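Local coordinates for FBP protein (Leishmania major, PDB 5OEY), which catalyses the magnesium-dependent hydrolysis of fructose 1,6-bisphosphate to fructose 6-phosphate and phosphate, as a homotetrameric class 1 fructose-1,6-bisphosphatase, at the interface of chains A and B and the interface of chains A and C. Sequence-based numbering; all coordinates share one arbitrary frame. Chains: chain A/B/C, FBP protein.

Contact 1: the interface of chains A and B. Residues chain A 249, 257-258, 261-262; chain B 124-125, 127-128, 130.
The phenol of A:Tyr262 is directed at chain B by a first torsion that sets CG opposite its own carbonyl carbon (chi1 -71°), while B:Asp127 holds its carboxylate between backbone N and carbonyl carbon (chi1 51°), which brings it to the edge of the ring. The two side chains meet at about a right angle, with the carboxylate carbon in the ring plane at the CE1 edge and the two planes 64° apart. The modelled approach of the phenol oxygen to OD1 is too short to be real, so any bond there is doubtful. A:Tyr262 OH does donate to the backbone carbonyl B:Ser124 O, 2.7 Å away, coming from above the carbonyl plane rather than along a lone pair. B:Ala128 sets its methyl over one face of the same ring, towards the phenol end, with CB 3.6 Å from A:Tyr262 CZ, and also meets the aliphatic stem of A:Arg258 at CG. Beyond it, A:Leu261 CD1 packs 4.0 Å from B:Ala128 CA. At the far end, A:Ile249 CD1 reaches B:Val130 CG2 at 3.9 Å. Helix 252-262 of chain A thus rests on the 3-10 helix 123-128 of chain B, which begins within the last residues of the metal-binding DPLDGSS motif. A:Ile249 follows two residues of the fructose 6-phosphate site. The patch thus ties together segments next to the active sites of two subunits, and may help to link their conformations.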
# COMPACT_ATOMS: atom_id res chain seq x y z
N ILE A 249 3.23 15.37 -23.73
CA ILE A 249 2.35 14.55 -22.90
C ILE A 249 0.95 15.15 -22.85
O ILE A 249 -0.04 14.42 -22.84
CB ILE A 249 2.90 14.44 -21.46
CG1 ILE A 249 4.24 13.73 -21.43
CG2 ILE A 249 1.94 13.66 -20.56
CD1 ILE A 249 5.07 14.14 -20.24
N HIS A 257 8.05 19.06 -15.91
CA HIS A 257 8.95 18.21 -15.13
C HIS A 257 10.00 17.58 -16.05
O HIS A 257 11.18 17.65 -15.76
CB HIS A 257 8.15 17.14 -14.40
CG HIS A 257 8.95 16.33 -13.41
ND1 HIS A 257 9.40 16.84 -12.21
CD2 HIS A 257 9.30 15.03 -13.42
CE1 HIS A 257 10.04 15.90 -11.55
NE2 HIS A 257 9.99 14.79 -12.26
N ARG A 258 9.57 17.02 -17.18
CA ARG A 258 10.53 16.48 -18.15
C ARG A 258 11.45 17.59 -18.64
O ARG A 258 12.64 17.37 -18.77
CB ARG A 258 9.83 15.83 -19.34
CG ARG A 258 10.78 15.09 -20.29
CD ARG A 258 10.25 14.97 -21.73
NE ARG A 258 9.75 16.26 -22.22
CZ ARG A 258 8.47 16.58 -22.38
NH1 ARG A 258 7.48 15.72 -22.15
NH2 ARG A 258 8.16 17.81 -22.78
N LEU A 261 14.21 18.36 -15.96
CA LEU A 261 15.18 17.30 -15.77
C LEU A 261 16.00 17.02 -17.01
O LEU A 261 17.20 16.86 -16.92
CB LEU A 261 14.52 16.01 -15.28
CG LEU A 261 13.78 16.03 -13.93
CD1 LEU A 261 13.42 14.61 -13.51
CD2 LEU A 261 14.59 16.68 -12.83
N TYR A 262 15.36 16.97 -18.17
CA TYR A 262 16.07 16.68 -19.42
C TYR A 262 16.62 17.91 -20.12
O TYR A 262 17.58 17.79 -20.88
CB TYR A 262 15.14 15.96 -20.38
CG TYR A 262 14.80 14.53 -20.02
CD1 TYR A 262 15.22 13.93 -18.83
CD2 TYR A 262 14.05 13.77 -20.89
CE1 TYR A 262 14.92 12.64 -18.54
CE2 TYR A 262 13.73 12.47 -20.59
CZ TYR A 262 14.17 11.92 -19.41
OH TYR A 262 13.81 10.63 -19.12
N SER B 124 13.80 5.01 -21.06
CA SER B 124 14.36 6.36 -21.03
C SER B 124 13.34 7.49 -20.65
O SER B 124 13.55 8.70 -20.92
CB SER B 124 14.94 6.65 -22.40
OG SER B 124 13.89 6.66 -23.35
N ASN B 125 12.21 7.09 -20.09
CA ASN B 125 11.20 7.99 -19.60
C ASN B 125 11.19 8.05 -18.08
O ASN B 125 10.56 8.92 -17.51
CB ASN B 125 9.82 7.49 -20.06
CG ASN B 125 9.38 8.09 -21.39
OD1 ASN B 125 9.89 9.12 -21.80
ND2 ASN B 125 8.27 7.60 -21.90
N ASP B 127 13.38 8.37 -15.49
CA ASP B 127 14.03 9.48 -14.80
C ASP B 127 13.19 10.77 -14.79
O ASP B 127 13.32 11.58 -13.87
CB ASP B 127 15.49 9.69 -15.26
CG ASP B 127 15.64 9.77 -16.77
OD1 ASP B 127 14.60 9.65 -17.48
OD2 ASP B 127 16.79 9.96 -17.25
N ALA B 128 12.30 10.94 -15.78
CA ALA B 128 11.37 12.09 -15.81
C ALA B 128 9.92 11.80 -15.40
O ALA B 128 9.03 12.63 -15.61
CB ALA B 128 11.39 12.73 -17.19
N VAL B 130 7.71 9.91 -16.64
CA VAL B 130 6.80 9.78 -17.76
C VAL B 130 6.44 8.29 -17.87
O VAL B 130 7.22 7.44 -17.45
CB VAL B 130 7.46 10.28 -19.06
CG1 VAL B 130 6.52 10.10 -20.25
CG2 VAL B 130 7.88 11.73 -18.92

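Contact 2: the interface of chains A and C. Residues chain A 8-9, 14; chain C 79-80, 83-84, 87.
On one face of the C:Tyr84 ring lies the methyl of the poorly ordered A:Thr8, off centre, its CG2 3.6 Å from C:Tyr84 CZ. At the CD1-CE1 edge, raised towards that same face, stands the carboxamide of A:Gln14; the two side chains cross at about a right angle, and the amide plane is turned 42° from that of the ring. A:Gln14 CD is 3.7 Å from C:Tyr84 CE1. In this class 1 fructose-1,6-bisphosphatase the patch brings the N-terminal segment and helix 12-19 of chain A against helix 72-87 of chain C. The side chain of A:Gln14 is extended beyond CG (chi2 179°), which carries its amide out to C:Ser87. There A:Gln14 NE2 donates to C:Ser87 OG over 2.9 Å, nearly straight (173° at the hydrogen) and in the amide plane. C:Ser87 OG in turn donates to its own helix, 3.0 Å from C:Tyr84 O and 3.2 Å from C:Ala83 O; its one hydrogen can be shared between these carbonyls or go to either. C:Tyr84 OH donates a longer bond, 3.3 Å, to O of the likewise poorly ordered A:Pro9, in the carbonyl plane and on a lone pair. A:Thr8 CG2 also touches C:Ala83 CB at 3.5 Å.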
# COMPACT_ATOMS: atom_id res chain seq x y z
N THR A 8 17.26 5.94 7.98
CA THR A 8 16.56 7.26 8.17
C THR A 8 16.73 8.18 6.99
O THR A 8 17.69 8.95 6.97
CB THR A 8 17.13 8.01 9.40
OG1 THR A 8 16.78 7.27 10.56
CG2 THR A 8 16.58 9.47 9.54
N PRO A 9 15.79 8.14 6.03
CA PRO A 9 16.04 9.07 4.93
C PRO A 9 15.57 10.51 5.27
O PRO A 9 14.82 10.71 6.24
CB PRO A 9 15.23 8.47 3.80
CG PRO A 9 14.02 7.90 4.51
CD PRO A 9 14.55 7.35 5.80
N GLN A 14 11.62 17.57 7.26
CA GLN A 14 12.92 17.85 7.88
C GLN A 14 13.66 18.89 7.10
O GLN A 14 14.27 19.77 7.68
CB GLN A 14 13.83 16.60 7.90
CG GLN A 14 13.46 15.50 8.86
CD GLN A 14 14.41 14.30 8.80
OE1 GLN A 14 14.53 13.60 7.79
NE2 GLN A 14 15.02 14.01 9.92
N ILE C 79 17.28 4.21 16.51
CA ILE C 79 17.89 5.09 15.51
C ILE C 79 16.85 6.02 14.90
O ILE C 79 17.11 7.21 14.76
CB ILE C 79 18.62 4.27 14.40
CG1 ILE C 79 19.93 3.68 14.97
CG2 ILE C 79 18.95 5.13 13.19
CD1 ILE C 79 20.50 2.55 14.15
N ALA C 80 15.69 5.48 14.58
CA ALA C 80 14.60 6.26 13.99
C ALA C 80 14.14 7.36 14.93
O ALA C 80 14.24 8.52 14.61
CB ALA C 80 13.44 5.36 13.60
N ALA C 83 16.80 10.12 15.40
CA ALA C 83 17.01 10.92 14.19
C ALA C 83 15.94 11.99 14.05
O ALA C 83 16.24 13.19 13.92
CB ALA C 83 17.03 10.03 12.97
N TYR C 84 14.68 11.57 14.10
CA TYR C 84 13.58 12.48 13.82
C TYR C 84 13.35 13.46 14.97
O TYR C 84 13.19 14.65 14.71
CB TYR C 84 12.32 11.72 13.40
CG TYR C 84 12.55 10.97 12.09
CD1 TYR C 84 12.71 11.67 10.88
CD2 TYR C 84 12.66 9.59 12.06
CE1 TYR C 84 12.93 11.00 9.69
CE2 TYR C 84 12.90 8.91 10.87
CZ TYR C 84 13.03 9.62 9.69
OH TYR C 84 13.28 8.93 8.54
N SER C 87 16.19 16.19 14.89
CA SER C 87 16.01 17.13 13.78
C SER C 87 14.72 17.97 13.90
O SER C 87 14.54 18.94 13.17
CB SER C 87 16.02 16.36 12.46
OG SER C 87 14.85 15.58 12.34

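Contact 3: the interface of chains A and B. Residues chain A 176, 191-193, 200, 202; chain B 47, 50-51.
B:Met51, poorly ordered and therefore approximate in its course, lays its thioether over a patch of chain A formed by A:Ile200, A:Thr191 and A:Asp193, each meeting a different part of the chain. B:Met51 CG lies 3.9 Å from A:Ile200 CG2, where the two side chains cross at about a right angle. The sulfur comes next, B:Met51 SD being 3.8 Å from A:Thr191 CG2. Bends at chi2 (101°) and chi3 (60°) then bring B:Met51 CE to 3.7 Å from A:Asp193 CG, the carboxylate carbon. Beside it, the methyl CG2 of A:Thr202 packs on the backbone of B:Gly50, 3.6 Å from its C atom. The two threonines of chain A share a hydrogen bond, 2.8 Å between A:Thr191 OG1 and A:Thr202 OG1, which leaves the CG2 methyl of each to meet chain B. At the polar rim a water spans the subunits, lying 2.6 Å from A:Leu192 O and 2.9 Å from B:Arg47 O. A:Ala176 CB approaches that same arginine carbonyl, whereas the side chain of B:Arg47, itself poorly ordered, runs loosely alongside A:Leu192. In the fold, strands 187-193 and 198-203 of chain A offer the surface, and chain B meets it with the end of helix 27-48 and the start of the connection that leads on to helix 72-87.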
# COMPACT_ATOMS: atom_id res chain seq x y z
N ALA A 176 5.76 7.06 -10.19
CA ALA A 176 6.17 7.55 -8.87
C ALA A 176 5.45 8.82 -8.64
O ALA A 176 4.93 9.41 -9.58
CB ALA A 176 7.68 7.79 -8.80
N THR A 191 10.36 12.53 -3.66
CA THR A 191 9.57 11.39 -4.13
C THR A 191 8.83 10.76 -2.95
O THR A 191 9.42 10.49 -1.91
CB THR A 191 10.45 10.33 -4.84
OG1 THR A 191 11.12 10.91 -5.97
CG2 THR A 191 9.61 9.17 -5.37
N LEU A 192 7.54 10.51 -3.14
CA LEU A 192 6.74 9.88 -2.11
C LEU A 192 7.21 8.46 -1.87
O LEU A 192 7.31 7.66 -2.79
CB LEU A 192 5.26 9.87 -2.52
CG LEU A 192 4.22 9.28 -1.56
CD1 LEU A 192 4.26 9.95 -0.20
CD2 LEU A 192 2.84 9.41 -2.17
N ASP A 193 7.52 8.15 -0.61
CA ASP A 193 7.70 6.78 -0.17
C ASP A 193 6.36 6.28 0.30
O ASP A 193 5.95 6.59 1.41
CB ASP A 193 8.70 6.66 0.96
CG ASP A 193 9.06 5.20 1.28
OD1 ASP A 193 8.27 4.26 0.95
OD2 ASP A 193 10.15 4.99 1.86
N ILE A 200 10.54 11.95 0.28
CA ILE A 200 11.96 11.78 0.48
C ILE A 200 12.72 12.57 -0.57
O ILE A 200 12.38 12.51 -1.74
CB ILE A 200 12.33 10.30 0.33
CG1 ILE A 200 11.49 9.43 1.28
CG2 ILE A 200 13.82 10.07 0.57
CD1 ILE A 200 11.51 9.84 2.73
N THR A 202 15.06 13.18 -3.34
CA THR A 202 15.65 12.32 -4.37
C THR A 202 16.35 13.09 -5.47
O THR A 202 17.28 12.57 -6.09
CB THR A 202 14.59 11.42 -5.04
OG1 THR A 202 13.50 12.23 -5.52
CG2 THR A 202 14.08 10.35 -4.09
N ARG B 47 7.99 2.56 -8.52
CA ARG B 47 7.44 3.53 -7.58
C ARG B 47 8.47 4.08 -6.59
O ARG B 47 8.39 5.24 -6.18
CB ARG B 47 6.21 2.93 -6.86
CG ARG B 47 5.37 3.94 -6.08
CD ARG B 47 3.89 3.69 -6.21
NE ARG B 47 3.05 4.15 -5.08
CZ ARG B 47 2.73 5.42 -4.75
NH1 ARG B 47 3.18 6.50 -5.43
NH2 ARG B 47 1.94 5.62 -3.69
N GLY B 50 13.56 6.08 -7.22
CA GLY B 50 14.28 7.26 -6.76
C GLY B 50 15.05 7.13 -5.45
O GLY B 50 16.16 7.63 -5.33
N MET B 51 14.45 6.45 -4.48
CA MET B 51 15.07 6.23 -3.19
C MET B 51 16.02 5.04 -3.17
O MET B 51 16.91 4.98 -2.32
CB MET B 51 13.99 6.01 -2.13
CG MET B 51 13.07 7.20 -1.90
SD MET B 51 11.46 7.11 -2.70
CE MET B 51 10.72 5.64 -1.99
O HOH W 1 6.47 7.23 -5.24

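Contacts 1 and 3 belong to the same two-fold interface of chains A and B, their C-alpha centres about 15 Å apart, while contact 2 lies in the separate A-C interface, about 17 Å from contact 3 and 30 Å from contact 1. They share no residues, but within each subunit the chain leads from helix 27-48, whose end enters contact 3, to helix 72-87, which enters contact 2; here these come from chains B and C. Residues of the AMP site lie in helix 12-19 of contact 2 and at the start of helix 27-48, so contacts 2 and 3 may relay effector-induced changes towards contact 1.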